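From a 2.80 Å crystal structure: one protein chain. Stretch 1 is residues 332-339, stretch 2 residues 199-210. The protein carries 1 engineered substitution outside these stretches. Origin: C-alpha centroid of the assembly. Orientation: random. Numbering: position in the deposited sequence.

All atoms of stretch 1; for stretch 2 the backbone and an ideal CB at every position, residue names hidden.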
# COMPACT_ATOMS: atom_id res chain seq x y z
N GLU A 332 -17.27 2.24 -10.44
CA GLU A 332 -17.89 1.29 -11.36
C GLU A 332 -17.93 -0.09 -10.74
O GLU A 332 -18.97 -0.75 -10.72
CB GLU A 332 -17.12 1.26 -12.68
CG GLU A 332 -17.98 0.92 -13.90
CD GLU A 332 -17.19 0.27 -15.05
OE1 GLU A 332 -17.82 -0.08 -16.09
OE2 GLU A 332 -15.95 0.08 -14.91
N GLN A 333 -16.80 -0.51 -10.18
CA GLN A 333 -16.72 -1.82 -9.57
C GLN A 333 -17.68 -1.95 -8.41
O GLN A 333 -18.45 -2.90 -8.33
CB GLN A 333 -15.29 -2.07 -9.13
CG GLN A 333 -14.95 -3.50 -8.89
CD GLN A 333 -13.61 -3.64 -8.22
OE1 GLN A 333 -13.25 -2.82 -7.36
NE2 GLN A 333 -12.85 -4.64 -8.60
N ILE A 334 -17.68 -0.98 -7.50
CA ILE A 334 -18.57 -1.03 -6.34
C ILE A 334 -20.03 -1.08 -6.79
O ILE A 334 -20.82 -1.90 -6.30
CB ILE A 334 -18.33 0.19 -5.43
CG1 ILE A 334 -16.90 0.20 -4.89
CG2 ILE A 334 -19.36 0.24 -4.31
CD1 ILE A 334 -16.59 1.38 -3.96
N VAL A 335 -20.42 -0.18 -7.69
CA VAL A 335 -21.83 -0.08 -8.08
C VAL A 335 -22.29 -1.38 -8.75
O VAL A 335 -23.31 -1.96 -8.37
CB VAL A 335 -22.05 1.15 -8.98
CG1 VAL A 335 -23.35 1.06 -9.69
CG2 VAL A 335 -22.02 2.40 -8.13
N ASN A 336 -21.53 -1.85 -9.73
CA ASN A 336 -21.91 -3.09 -10.41
C ASN A 336 -21.91 -4.29 -9.46
O ASN A 336 -22.68 -5.23 -9.66
CB ASN A 336 -20.98 -3.37 -11.59
CG ASN A 336 -21.08 -2.30 -12.67
OD1 ASN A 336 -22.05 -1.52 -12.71
ND2 ASN A 336 -20.09 -2.26 -13.57
N ALA A 337 -21.06 -4.28 -8.43
CA ALA A 337 -20.99 -5.43 -7.54
C ALA A 337 -22.22 -5.52 -6.65
O ALA A 337 -22.66 -6.63 -6.33
CB ALA A 337 -19.71 -5.39 -6.70
N HIS A 338 -22.78 -4.39 -6.27
CA HIS A 338 -24.04 -4.36 -5.54
C HIS A 338 -25.23 -4.78 -6.39
O HIS A 338 -26.34 -4.87 -5.86
CB HIS A 338 -24.26 -2.95 -4.97
CG HIS A 338 -23.24 -2.52 -3.95
ND1 HIS A 338 -22.53 -3.42 -3.17
CD2 HIS A 338 -22.81 -1.29 -3.58
CE1 HIS A 338 -21.71 -2.76 -2.37
NE2 HIS A 338 -21.87 -1.46 -2.59
N LYS A 339 -25.01 -5.07 -7.68
CA LYS A 339 -26.03 -5.38 -8.70
C LYS A 339 -26.81 -4.13 -9.04
O LYS A 339 -26.41 -3.37 -9.94
CB LYS A 339 -26.96 -6.52 -8.27
CG LYS A 339 -26.22 -7.82 -7.94
CD LYS A 339 -25.12 -8.08 -8.97
CE LYS A 339 -24.04 -9.03 -8.43
NZ LYS A 339 -24.00 -10.40 -9.08
N UNK A 199 -8.46 2.86 -6.24
CA UNK A 199 -8.51 1.94 -7.36
C UNK A 199 -9.35 0.73 -7.04
O UNK A 199 -9.67 0.45 -5.89
CB UNK A 199 -7.10 1.51 -7.76
N UNK A 200 -9.72 -0.02 -8.08
CA UNK A 200 -10.56 -1.21 -7.88
C UNK A 200 -9.79 -2.37 -7.27
O UNK A 200 -8.56 -2.44 -7.34
CB UNK A 200 -11.17 -1.65 -9.21
N UNK A 201 -10.54 -3.31 -6.70
CA UNK A 201 -9.96 -4.60 -6.34
C UNK A 201 -9.71 -5.49 -7.56
O UNK A 201 -10.34 -5.34 -8.61
CB UNK A 201 -10.88 -5.32 -5.35
N UNK A 202 -8.78 -6.43 -7.41
CA UNK A 202 -8.45 -7.29 -8.54
C UNK A 202 -9.67 -8.06 -9.03
O UNK A 202 -9.73 -8.45 -10.20
CB UNK A 202 -7.34 -8.27 -8.16
N UNK A 203 -10.64 -8.27 -8.15
CA UNK A 203 -11.78 -9.11 -8.43
C UNK A 203 -13.02 -8.45 -7.84
O UNK A 203 -13.00 -8.02 -6.68
CB UNK A 203 -11.58 -10.52 -7.87
N UNK A 204 -14.07 -8.33 -8.66
CA UNK A 204 -15.33 -7.80 -8.18
C UNK A 204 -15.97 -8.65 -7.11
O UNK A 204 -16.77 -8.13 -6.32
CB UNK A 204 -16.30 -7.64 -9.35
N UNK A 205 -15.63 -9.94 -7.05
CA UNK A 205 -16.13 -10.81 -6.00
C UNK A 205 -15.90 -10.22 -4.61
O UNK A 205 -16.77 -10.30 -3.73
CB UNK A 205 -15.47 -12.18 -6.10
N UNK A 206 -14.74 -9.59 -4.42
CA UNK A 206 -14.24 -9.22 -3.10
C UNK A 206 -15.01 -8.08 -2.44
O UNK A 206 -14.81 -7.84 -1.24
CB UNK A 206 -12.76 -8.83 -3.21
N UNK A 207 -15.89 -7.38 -3.17
CA UNK A 207 -16.49 -6.16 -2.63
C UNK A 207 -17.49 -6.52 -1.55
O UNK A 207 -18.40 -7.33 -1.74
CB UNK A 207 -17.16 -5.34 -3.73
N UNK A 208 -17.26 -5.96 -0.39
CA UNK A 208 -18.20 -5.92 0.68
C UNK A 208 -18.83 -4.54 0.71
O UNK A 208 -18.59 -3.68 -0.16
CB UNK A 208 -17.53 -6.27 2.01
N UNK A 209 -19.59 -4.34 1.76
CA UNK A 209 -20.40 -3.16 1.92
C UNK A 209 -19.59 -1.96 2.33
O UNK A 209 -19.87 -0.84 1.91
CB UNK A 209 -21.50 -3.42 2.95
N UNK A 210 -18.66 -2.20 3.24
CA UNK A 210 -17.66 -1.27 3.73
C UNK A 210 -16.33 -1.83 3.25
O UNK A 210 -15.98 -2.97 3.58
CB UNK A 210 -17.71 -1.11 5.25

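Position 199 opens the stretch with a positive phi of 116°, and no atom of stretch 1 lies within 5.5 Å of its ideal CB. The positive phi favours a residue without a side chain, and the deposited one is G199.

At position 200 the ideal CB points sideways and lies 3.0 Å from Q333 OE1, a tight approach. Phi of -74° and psi of 161° suit proline or other residues in an extended backbone, and the tight CB leaves glycine possible too. The residue is P200, which meets the Q333 amide through its CA and CB, each 3.2 Å from Q333 OE1.

Position 201 meets Q333 through its backbone. The extended Q333 side chain (chi1 and chi2 both t) brings its amide alongside, so that the 201 N donates to Q333 OE1 at 2.8 Å and Q333 NE2 donates to the 201 O at 2.6 Å. Such pairing requires a free backbone NH, which excludes proline but leaves the side chain largely unspecified. The ideal CB points sideways. The residue is Q201, whose side-chain end leads away.

Positions 202 and 203 point away from stretch 1, and many residues would serve; they are S202 and F203.

At 204 the ideal CB would lie 4.4 Å from Q333 CG and 4.9 Å from A337 CB, so a small side chain has room. Phi of -63° and psi of -24° do not demand glycine either, yet the residue is G204. G204 O lies 4.0 Å from A337 CB, and the CA atoms of G204 and A337, the nearest pair across the stretches, are 6.2 Å apart.

Positions 205 and 206 make no contact with stretch 1 and tolerate polar residues; they are S205 and E206, the latter's carboxylate hydrogen-bonded elsewhere in the structure.

Position 207 points toward the helix, its ideal CB 3.9 Å from A337 CB and facing the backbone of Q333 and I334. This surface suits an aliphatic side chain: valine, leucine, isoleucine or methionine are plausible. The residue is I207. I207 CB packs 3.9 Å from A337 CB, I207 CD1 reaches 3.6 Å from Q333 CD, and I207 CG2 approaches H338 CE1 at 4.1 Å.

Position 208 points away, suiting a long polar chain; it is K208, with K208 O 3.9 Å from H338 CE1 at the ring edge.

At 209 the ideal CB points away, so a flexible polar residue could turn back. Q209 does so, placing Q209 OE1 4.3 Å from H338 CE1, without a hydrogen bond.

Position 210 points away, unconstrained, and is S210.

Stretch 2 199-210: GPQSFGSEIKQS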
# COMPACT_ATOMS: atom_id res chain seq x y z
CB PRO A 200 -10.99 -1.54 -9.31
CG PRO A 200 -9.72 -1.17 -10.09
CD PRO A 200 -9.29 0.12 -9.49
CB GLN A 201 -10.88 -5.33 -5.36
CG GLN A 201 -11.38 -4.44 -4.27
CD GLN A 201 -11.46 -5.17 -2.97
OE1 GLN A 201 -12.46 -5.83 -2.68
NE2 GLN A 201 -10.40 -5.07 -2.17
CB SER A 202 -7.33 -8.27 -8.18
OG SER A 202 -6.27 -7.61 -7.51
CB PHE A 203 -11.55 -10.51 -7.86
CG PHE A 203 -10.39 -11.23 -8.50
CD1 PHE A 203 -10.55 -11.86 -9.73
CD2 PHE A 203 -9.13 -11.23 -7.92
CE1 PHE A 203 -9.48 -12.52 -10.35
CE2 PHE A 203 -8.06 -11.86 -8.53
CZ PHE A 203 -8.23 -12.52 -9.75
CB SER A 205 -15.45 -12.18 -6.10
OG SER A 205 -15.24 -12.54 -7.46
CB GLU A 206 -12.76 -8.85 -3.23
CG GLU A 206 -11.84 -9.94 -3.82
CD GLU A 206 -11.87 -11.25 -3.01
OE1 GLU A 206 -12.81 -12.05 -3.22
OE2 GLU A 206 -10.97 -11.47 -2.14
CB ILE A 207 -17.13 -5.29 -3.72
CG1 ILE A 207 -16.04 -4.56 -4.48
CG2 ILE A 207 -18.00 -4.24 -3.10
CD1 ILE A 207 -15.56 -5.30 -5.68
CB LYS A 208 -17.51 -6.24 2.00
CG LYS A 208 -16.07 -5.74 2.02
CD LYS A 208 -15.22 -6.37 3.11
CE LYS A 208 -15.83 -6.16 4.48
NZ LYS A 208 -15.23 -7.09 5.48
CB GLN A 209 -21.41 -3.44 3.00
CG GLN A 209 -22.63 -2.60 2.91
CD GLN A 209 -23.50 -3.23 1.85
OE1 GLN A 209 -23.19 -4.29 1.32
NE2 GLN A 209 -24.64 -2.60 1.60
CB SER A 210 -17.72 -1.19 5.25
OG SER A 210 -17.17 0.03 5.69
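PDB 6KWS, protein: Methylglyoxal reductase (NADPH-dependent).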